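Local coordinates for membrane lipoprotein family protein (Aeropyrum pernix, PDB 4PEV) that probably acts as the cell-surface solute-binding lipoprotein of an ABC transporter, capturing adenosine for uptake, at residues Q91-Q94 with V98-S101; G188-M193 with K237-Q242; I203-G208 with M222-T227; N264-A269 with V274-I279. All coordinates share one frame; numbering follows the deposited sequence.

Contact 1 belongs to one lobe, whose parallel sheet includes strand 87-91, whereas contacts 2, 3 and 4 all pack helices on the mixed sheet of the other, with bound adenosine between the lobes. Contacts 2 and 4 are the buried ones; contacts 1 and 3 are partly buried, and contact 1 has an exposed glutamine at its margin. Contacts 2 and 3 use neighbouring strands, 186-191 and 222-226, and touch directly; contacts 2 and 4 meet through helices 233-245 and 258-271. Small aliphatic groups dominate contacts 2 and 4, aromatic rings and a methionine contact 3, a loop proline contact 1. Contact 4 alone has a hydrogen bond between its two segments.

Contact 1 (Q91-Q94 with V98-S101); sequences QTPQ and VMES
A small apolar contact, made by Pro93 with Val98 and Met99, closes the loop between strand 87-91 and helix 99-108. The proline ring does most of the work on its side. Its CB lies 4.2 Å from Val98 CG1, and its CG lies 4.4 Å from CG of Met99, which is selenomethionine in the crystal. Val98 therefore meets one corner of the ring with a methyl, and Met99 meets the next corner with the near part of its chain. Proline suits this place: its closed ring restricts phi as the strand ends, offers a compact apolar surface, and has no N-H that would need a partner. Strand 87-91 is an outermost strand of a parallel sheet with strand order 2-1-3-4-5-6, in keeping with the type I periplasmic binding protein fold, and loops that follow its strands line the cleft between the lobes. Met99 accordingly touches Asp60, a residue that binds adenosine, while Trp122 packs on both Pro93 and Met99. At the margin, Gln94 folds back on its own segment. With CG beside the backbone N (chi1 -69°) and a second bend at chi2 (-52°), its amide returns to the chain, and NE2 gives a hydrogen bond of 3.0 Å to Thr92 O. The donor stands above the carbonyl plane, although the oxygen lies close to the plane of the glutamine amide. A glutamine is long and flexible enough to make this return at an exposed site, and the bond ties together the residues flanking Pro93.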
loop_
_atom_site.group_PDB
_atom_site.type_symbol
_atom_site.label_atom_id
_atom_site.label_comp_id
_atom_site.label_asym_id
_atom_site.label_seq_id
_atom_site.Cartn_x
_atom_site.Cartn_y
_atom_site.Cartn_z
ATOM N N GLN C 91 -11.808 12.310 11.275
ATOM C CA GLN C 91 -12.477 13.329 10.486
ATOM C C GLN C 91 -12.133 13.187 9.008
ATOM O O GLN C 91 -10.974 12.950 8.645
ATOM C CB GLN C 91 -12.082 14.707 10.994
ATOM C CG GLN C 91 -12.809 15.838 10.297
ATOM C CD GLN C 91 -12.509 17.178 10.914
ATOM O OE1 GLN C 91 -12.275 17.288 12.115
ATOM N NE2 GLN C 91 -12.519 18.211 10.090
ATOM N N THR C 92 -13.153 13.325 8.162
ATOM C CA THR C 92 -13.012 13.110 6.718
ATOM C C THR C 92 -13.589 14.306 5.959
ATOM O O THR C 92 -14.809 14.493 5.931
ATOM C CB THR C 92 -13.714 11.807 6.270
ATOM O OG1 THR C 92 -13.430 10.751 7.204
ATOM C CG2 THR C 92 -13.240 11.395 4.881
ATOM N N PRO C 93 -12.718 15.121 5.344
ATOM C CA PRO C 93 -13.187 16.251 4.564
ATOM C C PRO C 93 -14.043 15.784 3.414
ATOM O O PRO C 93 -13.777 14.724 2.835
ATOM C CB PRO C 93 -11.898 16.883 4.013
ATOM C CG PRO C 93 -10.791 16.295 4.782
ATOM C CD PRO C 93 -11.264 14.948 5.234
ATOM N N GLN C 94 -15.051 16.575 3.075
ATOM C CA GLN C 94 -15.998 16.203 2.027
ATOM C C GLN C 94 -15.551 16.652 0.653
ATOM O O GLN C 94 -16.103 16.185 -0.332
ATOM C CB GLN C 94 -17.381 16.772 2.340
ATOM C CG GLN C 94 -18.039 16.097 3.539
ATOM C CD GLN C 94 -18.057 14.575 3.423
ATOM O OE1 GLN C 94 -18.819 14.012 2.632
ATOM N NE2 GLN C 94 -17.211 13.902 4.217
ATOM N N VAL C 98 -11.615 22.150 0.509
ATOM C CA VAL C 98 -11.792 22.568 1.893
ATOM C C VAL C 98 -10.693 22.062 2.868
ATOM O O VAL C 98 -10.689 22.426 4.039
ATOM C CB VAL C 98 -13.208 22.155 2.350
ATOM C CG1 VAL C 98 -13.260 20.679 2.693
ATOM C CG2 VAL C 98 -13.688 22.997 3.521
HETATM N N MSE C 99 -9.740 21.270 2.385
HETATM C CA MSE C 99 -8.746 20.650 3.256
HETATM C C MSE C 99 -7.981 21.639 4.067
HETATM O O MSE C 99 -7.788 21.433 5.259
HETATM C CB MSE C 99 -7.759 19.841 2.427
HETATM C CG MSE C 99 -8.421 18.559 1.917
HETATM SE SE MSE C 99 -7.094 17.276 1.211
HETATM C CE MSE C 99 -7.059 17.953 -0.641
ATOM N N GLU C 100 -7.550 22.731 3.434
ATOM C CA GLU C 100 -6.705 23.725 4.112
ATOM C C GLU C 100 -7.442 24.451 5.235
ATOM O O GLU C 100 -6.885 24.658 6.320
ATOM C CB GLU C 100 -6.146 24.756 3.126
ATOM C CG GLU C 100 -4.994 25.582 3.705
ATOM C CD GLU C 100 -4.677 26.836 2.899
ATOM O OE1 GLU C 100 -3.992 27.737 3.448
ATOM O OE2 GLU C 100 -5.104 26.922 1.721
ATOM N N SER C 101 -8.680 24.843 4.960
ATOM C CA SER C 101 -9.509 25.534 5.933
ATOM C C SER C 101 -9.791 24.695 7.167
ATOM O O SER C 101 -9.809 25.189 8.295
ATOM C CB SER C 101 -10.831 25.907 5.307
ATOM O OG SER C 101 -11.586 26.599 6.274
#

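Contact 2 (G188-M193 with K237-Q242); sequences GAVAGM and KTTAEQ
Val190 points from strand 186-191 toward helix 233-245, where it meets Thr239 and Ala240. The motif is a beta-alpha-beta crossover: strand 222-226 leads into the helix, which passes over strand 186-191 before the chain enters strand 248-254 on its far side. Each branch of the valine has its own partner. CG1 stands opposite the backbone N (chi1 -180°) and reaches Thr239 CG2 at 4.2 Å, the two side chains crossing at a slant. A beta-branched valine fits here because it is at home in a strand and presents two methyls at once to the helix. The torsion of Thr239 sorts its branches in the same way: CG2 is trans to the backbone N and faces the sheet, while OG1 sits beside that N (chi1 -54°) and hydrogen-bonds Leu235 O one turn earlier in the helix. The threonine thus spends its polar branch on its own helix and gives its methyl to the interface; Thr225 and Thr227 also touch the threonine side chain. Ala240, the nearest residue to Val190 by backbone, is small enough to let the helix lie close and also packs on Ala265 of helix 258-271. The second branch of the valine, CG2, ends 4.5 Å from Ala240 CB.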
loop_
_atom_site.group_PDB
_atom_site.type_symbol
_atom_site.label_atom_id
_atom_site.label_comp_id
_atom_site.label_asym_id
_atom_site.label_seq_id
_atom_site.Cartn_x
_atom_site.Cartn_y
_atom_site.Cartn_z
ATOM N N GLY C 188 -0.404 -7.126 -13.667
ATOM C CA GLY C 188 -1.184 -5.912 -13.768
ATOM C C GLY C 188 -1.292 -5.196 -12.455
ATOM O O GLY C 188 -0.885 -5.718 -11.420
ATOM N N ALA C 189 -1.830 -3.985 -12.513
ATOM C CA ALA C 189 -2.123 -3.218 -11.312
ATOM C C ALA C 189 -3.199 -2.215 -11.618
ATOM O O ALA C 189 -3.151 -1.566 -12.657
ATOM C CB ALA C 189 -0.885 -2.497 -10.814
ATOM N N VAL C 190 -4.176 -2.114 -10.720
ATOM C CA VAL C 190 -5.187 -1.082 -10.790
ATOM C C VAL C 190 -4.813 -0.085 -9.717
ATOM O O VAL C 190 -4.801 -0.429 -8.528
ATOM C CB VAL C 190 -6.605 -1.623 -10.530
ATOM C CG1 VAL C 190 -7.623 -0.486 -10.620
ATOM C CG2 VAL C 190 -6.940 -2.743 -11.514
ATOM N N ALA C 191 -4.494 1.137 -10.148
ATOM C CA ALA C 191 -3.951 2.153 -9.260
ATOM C C ALA C 191 -4.954 3.258 -9.048
ATOM O O ALA C 191 -5.892 3.414 -9.834
ATOM C CB ALA C 191 -2.668 2.721 -9.835
ATOM N N GLY C 192 -4.756 4.014 -7.974
ATOM C CA GLY C 192 -5.599 5.160 -7.676
ATOM C C GLY C 192 -5.084 6.388 -8.389
ATOM O O GLY C 192 -5.002 6.413 -9.611
HETATM N N MSE C 193 -4.707 7.402 -7.619
HETATM C CA MSE C 193 -4.296 8.683 -8.185
HETATM C C MSE C 193 -2.848 8.695 -8.573
HETATM O O MSE C 193 -2.013 8.002 -7.974
HETATM C CB MSE C 193 -4.489 9.790 -7.162
HETATM C CG MSE C 193 -5.936 9.919 -6.712
HETATM SE SE MSE C 193 -6.061 11.447 -5.466
HETATM C CE MSE C 193 -6.168 12.846 -6.870
ATOM N N LYS C 237 -13.645 -1.958 -10.542
ATOM C CA LYS C 237 -14.131 -3.185 -11.167
ATOM C C LYS C 237 -14.118 -3.096 -12.693
ATOM O O LYS C 237 -13.643 -4.015 -13.343
ATOM C CB LYS C 237 -15.536 -3.537 -10.665
ATOM C CG LYS C 237 -15.966 -4.960 -11.015
ATOM C CD LYS C 237 -17.441 -5.261 -10.719
ATOM C CE LYS C 237 -17.760 -5.144 -9.230
ATOM N NZ LYS C 237 -18.651 -6.254 -8.757
ATOM N N THR C 238 -14.626 -2.006 -13.269
ATOM C CA THR C 238 -14.645 -1.871 -14.734
ATOM C C THR C 238 -13.235 -1.838 -15.291
ATOM O O THR C 238 -12.967 -2.439 -16.331
ATOM C CB THR C 238 -15.383 -0.614 -15.253
ATOM O OG1 THR C 238 -14.749 0.568 -14.749
ATOM C CG2 THR C 238 -16.834 -0.625 -14.850
ATOM N N THR C 239 -12.335 -1.133 -14.617
ATOM C CA THR C 239 -10.946 -1.109 -15.052
ATOM C C THR C 239 -10.404 -2.531 -15.156
ATOM O O THR C 239 -9.823 -2.892 -16.177
ATOM C CB THR C 239 -10.043 -0.307 -14.098
ATOM O OG1 THR C 239 -10.581 1.004 -13.914
ATOM C CG2 THR C 239 -8.619 -0.207 -14.663
ATOM N N ALA C 240 -10.628 -3.325 -14.106
ATOM C CA ALA C 240 -10.156 -4.711 -14.032
ATOM C C ALA C 240 -10.772 -5.597 -15.092
ATOM O O ALA C 240 -10.081 -6.436 -15.645
ATOM C CB ALA C 240 -10.422 -5.300 -12.658
ATOM N N GLU C 241 -12.062 -5.424 -15.373
ATOM C CA GLU C 241 -12.742 -6.231 -16.398
ATOM C C GLU C 241 -12.180 -6.004 -17.793
ATOM O O GLU C 241 -12.089 -6.941 -18.586
ATOM C CB GLU C 241 -14.228 -5.918 -16.438
ATOM C CG GLU C 241 -15.032 -6.510 -15.303
ATOM C CD GLU C 241 -16.404 -5.867 -15.169
ATOM O OE1 GLU C 241 -16.756 -4.982 -15.989
ATOM O OE2 GLU C 241 -17.131 -6.242 -14.223
ATOM N N GLN C 242 -11.847 -4.751 -18.098
ATOM C CA GLN C 242 -11.156 -4.425 -19.338
ATOM C C GLN C 242 -9.841 -5.159 -19.395
ATOM O O GLN C 242 -9.567 -5.851 -20.375
ATOM C CB GLN C 242 -10.910 -2.923 -19.473
ATOM C CG GLN C 242 -11.704 -2.289 -20.603
ATOM C CD GLN C 242 -12.035 -0.830 -20.346
ATOM O OE1 GLN C 242 -11.685 0.053 -21.138
ATOM N NE2 GLN C 242 -12.716 -0.566 -19.233
#

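Contact 3 (I203-G208 with M222-T227); sequences IGYLYG and MVWTYT
CD2 and CE2 of the Tyr205 ring meet Met222, and CD2 also meets Trp224. Met222, deposited as selenomethionine, leaves strand 222-226 with CG anti to the backbone N, and the bends at chi2 (-92°) and chi3 (-74°) lay SE and CE along that side of the tyrosine, the two side chains crossing at a slant. CG lies 3.5 Å from Tyr205 CE2, and SE is 4.7 Å from the ring centroid, an oblique Met-aromatic contact. The terminal CE carries on to Leu206, resting 3.6 Å from its CB. A flexible, polarisable methionine suits this spot because one chain can follow a ring and an aliphatic group together. Trp224 takes the tyrosine at its indole edge, with CE3 4.0 Å from Tyr205 CD2, while its ring stacks with His202. Tyr205 OH extends to a weak hydrogen bond with Gly188 O on the adjoining strand. A leucine in place of Tyr205 would probably leave a gap beside Met222 SE and the indole edge of Trp224, and Gly188 O without that weak bond. Helix 203-208 runs nearly antiparallel to the strand (171°), with the axes 9.9 Å apart, as expected where a helix packs on the second strand of a beta-alpha-beta unit, here 186-191, 196-214 and 222-226.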
loop_
_atom_site.group_PDB
_atom_site.type_symbol
_atom_site.label_atom_id
_atom_site.label_comp_id
_atom_site.label_asym_id
_atom_site.label_seq_id
_atom_site.Cartn_x
_atom_site.Cartn_y
_atom_site.Cartn_z
ATOM N N ILE C 203 7.214 2.052 -10.079
ATOM C CA ILE C 203 8.623 1.764 -10.327
ATOM C C ILE C 203 9.065 0.440 -9.718
ATOM O O ILE C 203 9.764 -0.319 -10.359
ATOM C CB ILE C 203 9.520 2.894 -9.777
ATOM C CG1 ILE C 203 9.450 4.104 -10.707
ATOM C CG2 ILE C 203 10.960 2.424 -9.595
ATOM C CD1 ILE C 203 10.056 5.349 -10.105
ATOM N N GLY C 204 8.684 0.176 -8.482
ATOM C CA GLY C 204 9.124 -1.041 -7.811
ATOM C C GLY C 204 8.493 -2.285 -8.401
ATOM O O GLY C 204 9.120 -3.337 -8.467
ATOM N N TYR C 205 7.246 -2.158 -8.835
ATOM C CA TYR C 205 6.493 -3.281 -9.346
ATOM C C TYR C 205 7.047 -3.697 -10.695
ATOM O O TYR C 205 7.266 -4.875 -10.928
ATOM C CB TYR C 205 5.003 -2.915 -9.430
ATOM C CG TYR C 205 4.072 -4.039 -9.843
ATOM C CD1 TYR C 205 4.048 -5.256 -9.151
ATOM C CD2 TYR C 205 3.190 -3.880 -10.912
ATOM C CE1 TYR C 205 3.181 -6.283 -9.518
ATOM C CE2 TYR C 205 2.317 -4.902 -11.283
ATOM C CZ TYR C 205 2.319 -6.096 -10.581
ATOM O OH TYR C 205 1.464 -7.097 -10.967
ATOM N N LEU C 206 7.269 -2.726 -11.575
ATOM C CA LEU C 206 7.880 -2.975 -12.883
ATOM C C LEU C 206 9.300 -3.487 -12.739
ATOM O O LEU C 206 9.712 -4.425 -13.422
ATOM C CB LEU C 206 7.915 -1.692 -13.705
ATOM C CG LEU C 206 8.407 -1.772 -15.153
ATOM C CD1 LEU C 206 7.684 -2.820 -15.992
ATOM C CD2 LEU C 206 8.255 -0.401 -15.787
ATOM N N TYR C 207 10.052 -2.864 -11.845
ATOM C CA TYR C 207 11.387 -3.332 -11.551
ATOM C C TYR C 207 11.346 -4.808 -11.246
ATOM O O TYR C 207 12.082 -5.580 -11.834
ATOM C CB TYR C 207 11.997 -2.582 -10.366
ATOM C CG TYR C 207 13.393 -3.053 -10.047
ATOM C CD1 TYR C 207 13.592 -4.152 -9.236
ATOM C CD2 TYR C 207 14.512 -2.415 -10.576
ATOM C CE1 TYR C 207 14.857 -4.605 -8.944
ATOM C CE2 TYR C 207 15.796 -2.865 -10.283
ATOM C CZ TYR C 207 15.951 -3.970 -9.470
ATOM O OH TYR C 207 17.190 -4.457 -9.140
ATOM N N GLY C 208 10.484 -5.187 -10.312
ATOM C CA GLY C 208 10.386 -6.572 -9.859
ATOM C C GLY C 208 10.003 -7.550 -10.951
ATOM O O GLY C 208 10.445 -8.684 -10.939
HETATM N N MSE C 222 3.526 -6.256 -18.251
HETATM C CA MSE C 222 2.870 -5.624 -17.107
HETATM C C MSE C 222 2.089 -4.414 -17.544
HETATM O O MSE C 222 2.583 -3.570 -18.279
HETATM C CB MSE C 222 3.870 -5.222 -16.025
HETATM C CG MSE C 222 3.172 -4.972 -14.680
HETATM SE SE MSE C 222 2.618 -3.080 -14.380
HETATM C CE MSE C 222 4.403 -2.322 -14.015
ATOM N N VAL C 223 0.851 -4.331 -17.075
ATOM C CA VAL C 223 -0.050 -3.249 -17.431
ATOM C C VAL C 223 -0.472 -2.533 -16.172
ATOM O O VAL C 223 -1.066 -3.129 -15.268
ATOM C CB VAL C 223 -1.299 -3.771 -18.147
ATOM C CG1 VAL C 223 -2.287 -2.630 -18.415
ATOM C CG2 VAL C 223 -0.877 -4.486 -19.432
ATOM N N TRP C 224 -0.159 -1.247 -16.127
ATOM C CA TRP C 224 -0.431 -0.412 -14.979
ATOM C C TRP C 224 -1.447 0.637 -15.376
ATOM O O TRP C 224 -1.216 1.383 -16.315
ATOM C CB TRP C 224 0.853 0.253 -14.544
ATOM C CG TRP C 224 0.700 1.154 -13.408
ATOM C CD1 TRP C 224 0.222 2.429 -13.431
ATOM C CD2 TRP C 224 1.049 0.878 -12.056
ATOM N NE1 TRP C 224 0.268 2.972 -12.174
ATOM C CE2 TRP C 224 0.767 2.039 -11.307
ATOM C CE3 TRP C 224 1.568 -0.242 -11.403
ATOM C CZ2 TRP C 224 0.982 2.115 -9.931
ATOM C CZ3 TRP C 224 1.789 -0.165 -10.040
ATOM C CH2 TRP C 224 1.496 1.011 -9.316
ATOM N N THR C 225 -2.568 0.685 -14.662
ATOM C CA THR C 225 -3.623 1.655 -14.918
ATOM C C THR C 225 -3.945 2.531 -13.702
ATOM O O THR C 225 -4.418 2.038 -12.660
ATOM C CB THR C 225 -4.909 0.947 -15.372
ATOM O OG1 THR C 225 -4.581 -0.001 -16.390
ATOM C CG2 THR C 225 -5.928 1.959 -15.914
ATOM N N TYR C 226 -3.689 3.832 -13.844
ATOM C CA TYR C 226 -4.253 4.827 -12.943
ATOM C C TYR C 226 -5.743 4.984 -13.232
ATOM O O TYR C 226 -6.128 5.236 -14.367
ATOM C CB TYR C 226 -3.556 6.161 -13.118
ATOM C CG TYR C 226 -2.168 6.175 -12.550
ATOM C CD1 TYR C 226 -1.959 6.044 -11.169
ATOM C CD2 TYR C 226 -1.060 6.315 -13.376
ATOM C CE1 TYR C 226 -0.684 6.063 -10.632
ATOM C CE2 TYR C 226 0.216 6.329 -12.856
ATOM C CZ TYR C 226 0.408 6.203 -11.487
ATOM O OH TYR C 226 1.696 6.219 -10.976
ATOM N N THR C 227 -6.567 4.795 -12.204
ATOM C CA THR C 227 -7.997 5.083 -12.266
ATOM C C THR C 227 -8.257 6.537 -11.912
ATOM O O THR C 227 -9.250 7.114 -12.344
ATOM C CB THR C 227 -8.796 4.257 -11.251
ATOM O OG1 THR C 227 -8.403 4.637 -9.923
ATOM C CG2 THR C 227 -8.577 2.773 -11.471
#

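Contact 4 (N264-A269 with V274-I279); sequences NAVKEA and VIAFSI
Ala269 and Val274 bring the two backbones together where helix 258-271 gives way to the approach to strand 277-282, their CA atoms 5.3 Å apart, and Val274 N donates a hydrogen bond of 3.0 Å to Ala269 O. The bond is moderately bent (145° at the hydrogen), with the donor tilted from the carbonyl plane. Beside it, Ala269 CB lies 4.2 Å from Val274 CB, so the same pair of residues is joined by backbone and side chain alike. Further along, Val266 points from the helix to the sheet. Its CG1, anti to the backbone N (chi1 178°), comes to 4.0 Å from Ala276 CB and also touches Ala276 O. Ser278 places OG beside its own backbone N (chi1 -64°), against the whole branch point of the valine: OG meets CB and both methyls, with Val266 CG2 the nearest at 3.2 Å, in packing and not a hydrogen bond. Residues of the strand side alternate: Val274, Ala276 and Ser278 face the helix, whereas Ile275 and Phe277 point away and touch helix 159-181. Small residues suit the inner positions because the helix lies close there, and a branched valine can touch Ala276 and Ser278 at once. Val266 also touches Phe251 of strand 248-254, which completes the beta-alpha-beta unit 248-254, 258-271 and 277-282. Away from the adenosine site, the joint depends chiefly on shape: methyl groups and short side chains set the spacing of helix and strand, and the polar link between them comes from the backbone, so it does not depend on any side chain's functional group.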
loop_
_atom_site.group_PDB
_atom_site.type_symbol
_atom_site.label_atom_id
_atom_site.label_comp_id
_atom_site.label_asym_id
_atom_site.label_seq_id
_atom_site.Cartn_x
_atom_site.Cartn_y
_atom_site.Cartn_z
ATOM N N ASN C 264 -13.354 -7.881 -6.727
ATOM C CA ASN C 264 -14.620 -8.435 -7.163
ATOM C C ASN C 264 -14.617 -8.831 -8.626
ATOM O O ASN C 264 -15.279 -9.775 -8.993
ATOM C CB ASN C 264 -15.758 -7.486 -6.841
ATOM C CG ASN C 264 -15.951 -7.316 -5.349
ATOM O OD1 ASN C 264 -15.737 -8.234 -4.562
ATOM N ND2 ASN C 264 -16.360 -6.133 -4.954
ATOM N N ALA C 265 -13.845 -8.139 -9.448
ATOM C CA ALA C 265 -13.738 -8.473 -10.861
ATOM C C ALA C 265 -13.019 -9.813 -11.078
ATOM O O ALA C 265 -13.401 -10.602 -11.968
ATOM C CB ALA C 265 -13.015 -7.359 -11.600
ATOM N N VAL C 266 -11.991 -10.055 -10.262
ATOM C CA VAL C 266 -11.199 -11.286 -10.325
ATOM C C VAL C 266 -12.016 -12.469 -9.782
ATOM O O VAL C 266 -11.852 -13.598 -10.248
ATOM C CB VAL C 266 -9.840 -11.126 -9.571
ATOM C CG1 VAL C 266 -9.011 -12.407 -9.588
ATOM C CG2 VAL C 266 -9.036 -9.979 -10.161
ATOM N N LYS C 267 -12.907 -12.221 -8.819
ATOM C CA LYS C 267 -13.822 -13.275 -8.335
ATOM C C LYS C 267 -14.753 -13.787 -9.431
ATOM O O LYS C 267 -14.962 -14.989 -9.577
ATOM C CB LYS C 267 -14.690 -12.771 -7.186
ATOM C CG LYS C 267 -13.943 -12.503 -5.895
ATOM C CD LYS C 267 -14.809 -12.710 -4.666
ATOM C CE LYS C 267 -15.853 -11.618 -4.505
ATOM N NZ LYS C 267 -17.097 -12.183 -3.894
ATOM N N GLU C 268 -15.309 -12.862 -10.204
ATOM C CA GLU C 268 -16.353 -13.198 -11.158
ATOM C C GLU C 268 -15.660 -13.870 -12.336
ATOM O O GLU C 268 -16.203 -14.785 -12.913
ATOM C CB GLU C 268 -17.246 -11.973 -11.508
ATOM C CG GLU C 268 -17.296 -10.931 -10.365
ATOM C CD GLU C 268 -18.635 -10.237 -10.050
ATOM O OE1 GLU C 268 -18.832 -9.890 -8.848
ATOM O OE2 GLU C 268 -19.459 -9.992 -10.967
ATOM N N ALA C 269 -14.418 -13.483 -12.629
ATOM C CA ALA C 269 -13.542 -14.266 -13.540
ATOM C C ALA C 269 -13.286 -15.715 -13.055
ATOM O O ALA C 269 -13.448 -16.659 -13.820
ATOM C CB ALA C 269 -12.217 -13.546 -13.768
ATOM N N VAL C 274 -11.947 -18.832 -15.265
ATOM C CA VAL C 274 -10.696 -18.222 -15.642
ATOM C C VAL C 274 -9.720 -18.261 -14.475
ATOM O O VAL C 274 -10.075 -17.935 -13.352
ATOM C CB VAL C 274 -10.925 -16.753 -16.064
ATOM C CG1 VAL C 274 -9.597 -16.045 -16.309
ATOM C CG2 VAL C 274 -11.820 -16.681 -17.306
ATOM N N ILE C 275 -8.477 -18.631 -14.742
ATOM C CA ILE C 275 -7.463 -18.681 -13.692
ATOM C C ILE C 275 -6.785 -17.319 -13.548
ATOM O O ILE C 275 -5.977 -16.939 -14.404
ATOM C CB ILE C 275 -6.420 -19.777 -13.979
ATOM C CG1 ILE C 275 -7.085 -21.153 -13.854
ATOM C CG2 ILE C 275 -5.236 -19.657 -13.025
ATOM C CD1 ILE C 275 -6.281 -22.296 -14.456
ATOM N N ALA C 276 -7.122 -16.607 -12.465
ATOM C CA ALA C 276 -6.572 -15.277 -12.164
ATOM C C ALA C 276 -6.443 -15.044 -10.665
ATOM O O ALA C 276 -7.174 -15.618 -9.880
ATOM C CB ALA C 276 -7.446 -14.187 -12.775
ATOM N N PHE C 277 -5.532 -14.166 -10.272
ATOM C CA PHE C 277 -5.276 -13.926 -8.856
ATOM C C PHE C 277 -5.106 -12.447 -8.549
ATOM O O PHE C 277 -4.668 -11.683 -9.402
ATOM C CB PHE C 277 -4.017 -14.673 -8.424
ATOM C CG PHE C 277 -4.140 -16.162 -8.523
ATOM C CD1 PHE C 277 -4.731 -16.889 -7.503
ATOM C CD2 PHE C 277 -3.661 -16.839 -9.638
ATOM C CE1 PHE C 277 -4.849 -18.269 -7.601
ATOM C CE2 PHE C 277 -3.777 -18.216 -9.739
ATOM C CZ PHE C 277 -4.371 -18.929 -8.718
ATOM N N SER C 278 -5.454 -12.058 -7.326
ATOM C CA SER C 278 -5.314 -10.688 -6.885
ATOM C C SER C 278 -4.207 -10.616 -5.839
ATOM O O SER C 278 -3.876 -11.612 -5.195
ATOM C CB SER C 278 -6.632 -10.176 -6.288
ATOM O OG SER C 278 -7.678 -10.117 -7.248
ATOM N N ILE C 279 -3.646 -9.424 -5.676
ATOM C CA ILE C 279 -2.632 -9.153 -4.665
ATOM C C ILE C 279 -3.006 -7.916 -3.824
ATOM O O ILE C 279 -3.178 -6.817 -4.357
ATOM C CB ILE C 279 -1.255 -8.951 -5.320
ATOM C CG1 ILE C 279 -0.941 -10.167 -6.220
ATOM C CG2 ILE C 279 -0.190 -8.694 -4.251
ATOM C CD1 ILE C 279 0.434 -10.171 -6.873
#